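Local coordinates for PnpC (Pseudomonas putida, PDB 3N9T), which catalyses the intradiol ring cleavage of hydroxyquinol with molecular oxygen, as an iron(III)-dependent hydroxyquinol 1,2-dioxygenase, at the interface of chains A and B. Numbering follows the deposited sequence. Chains: chain A/B, PnpC.

Contact 1: the interface of chains A and B. Residues chain A 82, 209, 211, 249; chain B 15-16, 19-20.
A:Arg211 lies along B:Ser19 and illustrates how a long side chain can serve a dimer interface with its stem as well as its head. Its CB stays back from the partner, and contact begins at CG, which lies 3.3 Å from B:Ser19 O. CD continues past the same carbonyl and comes 3.8 Å from B:Ser19 CB. The chain then bends at chi3 (58°), which turns the guanidinium group so that one face receives B:Ser19 CB near its rim. NE and CZ pass over the serine side chain, CZ 3.5 Å from its OG. At the tip, NH1 is 3.1 Å from B:Ser19 OG, but the hydroxyl lies over the guanidinium face, badly placed for an in-plane N-H: at best a weak hydrogen bond. OG is held in place by its own chain, donating to B:Ala16 O at 2.7 Å. The edge of the guanidinium points at CZ of B:Phe20, with the two planes almost perpendicular at 87°. The phenylalanine ring also packs through CD1 against A:Ala209 CB (3.5 Å) and through CZ against A:Leu82 CD2. On the other flank, A:Phe249 turns one ring face to the backbone of B:Ala16, whose CA sits 4.0 Å from the ring centroid in a CH-pi contact. The ring's CD1 edge meets B:Gln15 CB at 3.8 Å, while CZ approaches B:Ser19. Chain B thus presents the C-terminal end of helix 7-18 and the loop leading to helix 26-46. Chain A receives them with A:Leu82, between helices 74-81 and 84-91, A:Ala209, which ends helix 201-209, A:Arg211 just beyond it, and the loop carrying A:Phe249.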
ATOM      1  N   LEU A  82      -3.511  10.992   2.885  1.00 12.86           N
ATOM      2  CA  LEU A  82      -4.307  10.587   1.722  1.00 12.60           C
ATOM      3  C   LEU A  82      -5.775  10.538   2.090  1.00 11.96           C
ATOM      4  O   LEU A  82      -6.625  10.145   1.259  1.00 12.98           O
ATOM      5  CB  LEU A  82      -3.886   9.208   1.204  1.00 14.11           C
ATOM      6  CG  LEU A  82      -2.469   9.081   0.658  1.00 13.38           C
ATOM      7  CD1 LEU A  82      -2.216   7.672   0.170  1.00 14.34           C
ATOM      8  CD2 LEU A  82      -2.366  10.077  -0.524  1.00 13.34           C
ATOM      9  N   ALA A 209       3.287  16.912  -4.805  1.00 16.37           N
ATOM     10  CA  ALA A 209       1.905  17.363  -5.000  1.00 16.55           C
ATOM     11  C   ALA A 209       1.715  18.880  -4.951  1.00 16.14           C
ATOM     12  O   ALA A 209       0.620  19.387  -5.183  1.00 15.57           O
ATOM     13  CB  ALA A 209       0.993  16.706  -3.886  1.00 12.91           C
ATOM     14  N   ARG A 211       1.788  20.269  -2.061  1.00 18.43           N
ATOM     15  CA  ARG A 211       0.894  20.384  -0.896  1.00 17.40           C
ATOM     16  C   ARG A 211       1.734  20.866   0.233  1.00 18.15           C
ATOM     17  O   ARG A 211       2.857  20.426   0.381  1.00 17.63           O
ATOM     18  CB  ARG A 211       0.311  19.005  -0.516  1.00 15.75           C
ATOM     19  CG  ARG A 211      -0.895  18.668  -1.394  1.00 18.91           C
ATOM     20  CD  ARG A 211      -1.424  17.242  -1.157  1.00 12.95           C
ATOM     21  NE  ARG A 211      -1.786  17.131   0.251  1.00 12.58           N
ATOM     22  CZ  ARG A 211      -2.245  16.044   0.811  1.00 13.37           C
ATOM     23  NH1 ARG A 211      -2.407  14.956   0.057  1.00 12.71           N
ATOM     24  NH2 ARG A 211      -2.492  16.036   2.129  1.00 17.27           N
ATOM     25  N   PHE A 249      -6.934  16.588   6.473  1.00 19.10           N
ATOM     26  CA  PHE A 249      -8.346  16.736   6.228  1.00 18.56           C
ATOM     27  C   PHE A 249      -9.221  16.517   7.498  1.00 19.28           C
ATOM     28  O   PHE A 249     -10.309  15.949   7.387  1.00 17.50           O
ATOM     29  CB  PHE A 249      -8.772  15.764   5.109  1.00 20.48           C
ATOM     30  CG  PHE A 249      -7.808  15.689   3.961  1.00 17.49           C
ATOM     31  CD1 PHE A 249      -7.761  16.720   3.030  1.00 18.78           C
ATOM     32  CD2 PHE A 249      -6.938  14.613   3.825  1.00 14.77           C
ATOM     33  CE1 PHE A 249      -6.894  16.708   1.983  1.00 16.10           C
ATOM     34  CE2 PHE A 249      -6.018  14.583   2.768  1.00 16.12           C
ATOM     35  CZ  PHE A 249      -6.037  15.613   1.811  1.00 17.53           C
TER
ATOM     36  N   GLN B  15     -12.006  16.270  -0.918  1.00 17.61           N
ATOM     37  CA  GLN B  15     -10.866  17.082  -0.478  1.00 16.20           C
ATOM     38  C   GLN B  15      -9.529  16.302  -0.707  1.00 16.46           C
ATOM     39  O   GLN B  15      -8.520  16.869  -1.129  1.00 14.27           O
ATOM     40  CB  GLN B  15     -10.957  17.323   1.035  1.00 17.50           C
ATOM     41  CG  GLN B  15     -11.841  18.413   1.545  1.00 20.21           C
ATOM     42  CD  GLN B  15     -11.864  18.403   3.087  1.00 23.05           C
ATOM     43  OE1 GLN B  15     -11.078  19.059   3.690  1.00 27.64           O
ATOM     44  NE2 GLN B  15     -12.697  17.578   3.686  1.00 25.78           N
ATOM     45  N   ALA B  16      -9.526  15.006  -0.404  1.00 15.37           N
ATOM     46  CA  ALA B  16      -8.298  14.224  -0.538  1.00 15.67           C
ATOM     47  C   ALA B  16      -7.879  14.166  -2.019  1.00 16.33           C
ATOM     48  O   ALA B  16      -6.741  14.414  -2.367  1.00 15.97           O
ATOM     49  CB  ALA B  16      -8.539  12.836   0.032  1.00 15.11           C
ATOM     50  N   SER B  19      -6.835  17.663  -3.240  1.00 14.81           N
ATOM     51  CA  SER B  19      -5.544  18.142  -2.719  1.00 16.24           C
ATOM     52  C   SER B  19      -4.375  18.065  -3.731  1.00 15.73           C
ATOM     53  O   SER B  19      -3.353  18.741  -3.572  1.00 16.20           O
ATOM     54  CB  SER B  19      -5.167  17.437  -1.409  1.00 16.09           C
ATOM     55  OG  SER B  19      -4.752  16.085  -1.616  1.00 16.10           O
ATOM     56  N   PHE B  20      -4.497  17.189  -4.730  1.00 16.58           N
ATOM     57  CA  PHE B  20      -3.426  16.965  -5.714  1.00 16.68           C
ATOM     58  C   PHE B  20      -3.511  17.846  -6.966  1.00 18.17           C
ATOM     59  O   PHE B  20      -2.604  17.778  -7.782  1.00 16.16           O
ATOM     60  CB  PHE B  20      -3.390  15.477  -6.118  1.00 16.15           C
ATOM     61  CG  PHE B  20      -2.847  14.566  -5.007  1.00 13.44           C
ATOM     62  CD1 PHE B  20      -1.472  14.375  -4.866  1.00 13.42           C
ATOM     63  CD2 PHE B  20      -3.703  13.960  -4.122  1.00 16.25           C
ATOM     64  CE1 PHE B  20      -0.940  13.560  -3.868  1.00 16.43           C
ATOM     65  CE2 PHE B  20      -3.203  13.114  -3.087  1.00 12.71           C
ATOM     66  CZ  PHE B  20      -1.808  12.935  -2.964  1.00 17.26           C
TER

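Contact 2: the interface of chains A and B. Residues chain A 12-13, 40, 43-44; chain B 82-84, 87.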
ATOM      1  N   ILE A  12      -6.167 -11.760 -16.062  1.00 17.21           N
ATOM      2  CA  ILE A  12      -5.204 -11.709 -14.945  1.00 15.45           C
ATOM      3  C   ILE A  12      -5.942 -11.161 -13.681  1.00 15.64           C
ATOM      4  O   ILE A  12      -5.809 -11.663 -12.557  1.00 14.26           O
ATOM      5  CB  ILE A  12      -4.009 -10.761 -15.330  1.00 15.01           C
ATOM      6  CG1 ILE A  12      -3.174 -11.360 -16.489  1.00 16.38           C
ATOM      7  CG2 ILE A  12      -3.118 -10.409 -14.017  1.00 14.81           C
ATOM      8  CD1 ILE A  12      -2.171 -10.269 -17.184  1.00 14.38           C
ATOM      9  N   SER A  13      -6.709 -10.088 -13.855  1.00 16.34           N
ATOM     10  CA  SER A  13      -7.448  -9.530 -12.691  1.00 16.03           C
ATOM     11  C   SER A  13      -8.506 -10.461 -12.123  1.00 16.27           C
ATOM     12  O   SER A  13      -8.669 -10.553 -10.889  1.00 14.67           O
ATOM     13  CB  SER A  13      -8.063  -8.166 -13.056  1.00 16.91           C
ATOM     14  OG  SER A  13      -6.993  -7.370 -13.544  1.00 13.67           O
ATOM     15  N   HIS A  40      -6.370  -3.239  -9.153  1.00 11.39           N
ATOM     16  CA  HIS A  40      -6.236  -3.553 -10.558  1.00 12.31           C
ATOM     17  C   HIS A  40      -6.991  -2.537 -11.439  1.00 12.35           C
ATOM     18  O   HIS A  40      -6.475  -2.190 -12.482  1.00 11.42           O
ATOM     19  CB  HIS A  40      -6.768  -4.966 -10.900  1.00 11.40           C
ATOM     20  CG  HIS A  40      -5.815  -6.067 -10.536  1.00 12.53           C
ATOM     21  ND1 HIS A  40      -5.415  -7.028 -11.445  1.00 14.63           N
ATOM     22  CD2 HIS A  40      -5.140  -6.330  -9.391  1.00 11.08           C
ATOM     23  CE1 HIS A  40      -4.580  -7.867 -10.853  1.00 15.71           C
ATOM     24  NE2 HIS A  40      -4.396  -7.460  -9.610  1.00 12.07           N
ATOM     25  N   VAL A  43      -4.638   0.509 -11.599  1.00 11.23           N
ATOM     26  CA  VAL A  43      -3.489   0.268 -12.493  1.00 12.97           C
ATOM     27  C   VAL A  43      -3.957   0.326 -13.988  1.00 12.15           C
ATOM     28  O   VAL A  43      -3.303   0.906 -14.835  1.00 11.69           O
ATOM     29  CB  VAL A  43      -2.854  -1.074 -12.166  1.00 12.37           C
ATOM     30  CG1 VAL A  43      -1.840  -1.499 -13.230  1.00 14.15           C
ATOM     31  CG2 VAL A  43      -2.136  -1.007 -10.808  1.00 11.98           C
ATOM     32  N   SER A  44      -5.081  -0.285 -14.272  1.00 13.60           N
ATOM     33  CA  SER A  44      -5.657  -0.293 -15.631  1.00 15.99           C
ATOM     34  C   SER A  44      -6.085   1.096 -16.095  1.00 17.28           C
ATOM     35  O   SER A  44      -5.858   1.439 -17.257  1.00 16.50           O
ATOM     36  CB  SER A  44      -6.888  -1.183 -15.636  1.00 16.57           C
ATOM     37  OG  SER A  44      -6.402  -2.489 -15.667  1.00 22.25           O
TER
ATOM     38  N   LEU B  82      -0.670 -10.488  -5.570  1.00 12.86           N
ATOM     39  CA  LEU B  82      -1.967  -9.830  -5.753  1.00 12.60           C
ATOM     40  C   LEU B  82      -2.217  -9.574  -7.224  1.00 11.96           C
ATOM     41  O   LEU B  82      -3.240  -8.955  -7.597  1.00 12.98           O
ATOM     42  CB  LEU B  82      -2.032  -8.494  -5.006  1.00 14.11           C
ATOM     43  CG  LEU B  82      -1.933  -8.550  -3.486  1.00 13.38           C
ATOM     44  CD1 LEU B  82      -2.033  -7.160  -2.900  1.00 14.34           C
ATOM     45  CD2 LEU B  82      -3.125  -9.414  -3.004  1.00 13.34           C
ATOM     46  N   GLY B  83      -1.304 -10.053  -8.073  1.00 12.67           N
ATOM     47  CA  GLY B  83      -1.499 -10.014  -9.559  1.00 12.05           C
ATOM     48  C   GLY B  83      -1.172  -8.673 -10.222  1.00 12.09           C
ATOM     49  O   GLY B  83      -1.366  -8.483 -11.444  1.00 11.48           O
ATOM     50  N   VAL B  84      -0.649  -7.761  -9.422  1.00 11.81           N
ATOM     51  CA  VAL B  84      -0.334  -6.443  -9.927  1.00 12.88           C
ATOM     52  C   VAL B  84       0.884  -6.501 -10.877  1.00 11.23           C
ATOM     53  O   VAL B  84       0.866  -5.868 -11.911  1.00 13.20           O
ATOM     54  CB  VAL B  84      -0.094  -5.448  -8.784  1.00 12.27           C
ATOM     55  CG1 VAL B  84       0.374  -4.112  -9.366  1.00 13.00           C
ATOM     56  CG2 VAL B  84      -1.418  -5.202  -8.045  1.00 12.33           C
ATOM     57  N   LEU B  87      -0.279  -7.842 -14.259  1.00 13.26           N
ATOM     58  CA  LEU B  87      -1.144  -6.824 -14.888  1.00 13.11           C
ATOM     59  C   LEU B  87      -0.293  -5.727 -15.510  1.00 13.95           C
ATOM     60  O   LEU B  87      -0.500  -5.355 -16.689  1.00 14.39           O
ATOM     61  CB  LEU B  87      -2.169  -6.239 -13.902  1.00 11.89           C
ATOM     62  CG  LEU B  87      -3.033  -5.118 -14.506  1.00 11.22           C
ATOM     63  CD1 LEU B  87      -3.867  -5.687 -15.610  1.00 14.03           C
ATOM     64  CD2 LEU B  87      -3.967  -4.560 -13.489  1.00 12.24           C
TER
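Two torsions bring A:His40 and B:Leu87 together across the interface: the imidazole leaves helix 26-46 with CG beside the backbone N (chi1 -79°), and the leucine leaves helix 84-91 with CG extended away from its own N (chi1 177°). The leucine CD2 methyl therefore stands above the imidazole plane but beyond its rim, on the ND1 side, 3.5 Å from ND1. B:Val84 CG2 lies above the same side of the plane, likewise beyond the rim, 4.1 Å from NE2. The ring is fixed by its nitrogens. NE2 donates a hydrogen bond to the backbone oxygen B:Leu82 O at 2.8 Å; the bond is nearly straight, 162° at the hydrogen, and lies close to both the ring plane and the carbonyl plane. ND1 is hydrogen-bonded to A:Ser13 OG at 2.6 Å, although which atom donates is not settled; with NE2 donating, an accepting ND1 would suit a neutral ring. A:Ser13 belongs to helix 7-18, so this second-shell bond ties that helix to helix 26-46 and restrains rotation of the imidazole. CE1, between the two nitrogens, comes within 3.3 Å of B:Gly83 O, while A:Ile12 CG2 approaches the same oxygen at 3.7 Å. The same B:Leu87 CD2 also meets A:Val43 CG1 tip to tip at 3.7 Å, wedged between histidine and valine. The site is a histidine-to-backbone clasp beside an apolar knob. It joins the first two helices of one subunit to the bend before helix 84-91 and the first turns of that helix in the other, and so probably helps to hold together the helical dimer core typical of catechol and hydroxyquinol 1,2-dioxygenases.

The C-alpha centres of contact 1 and contact 2 lie about 25 Å apart, yet both draw on helix 7-18 and on residue 82. In contact 1 chain B supplies the end of that helix; in contact 2 chain A supplies an earlier part of it. Because the interface is two-fold symmetric, the twin of contact 1 adjoins contact 2: the carbonyl of B:Leu82 can both accept the histidine bond and pack against the partner's alanine. Each subunit thus reaches its N-terminal helix over the other, an exchange expected to stabilise the dimer reciprocally.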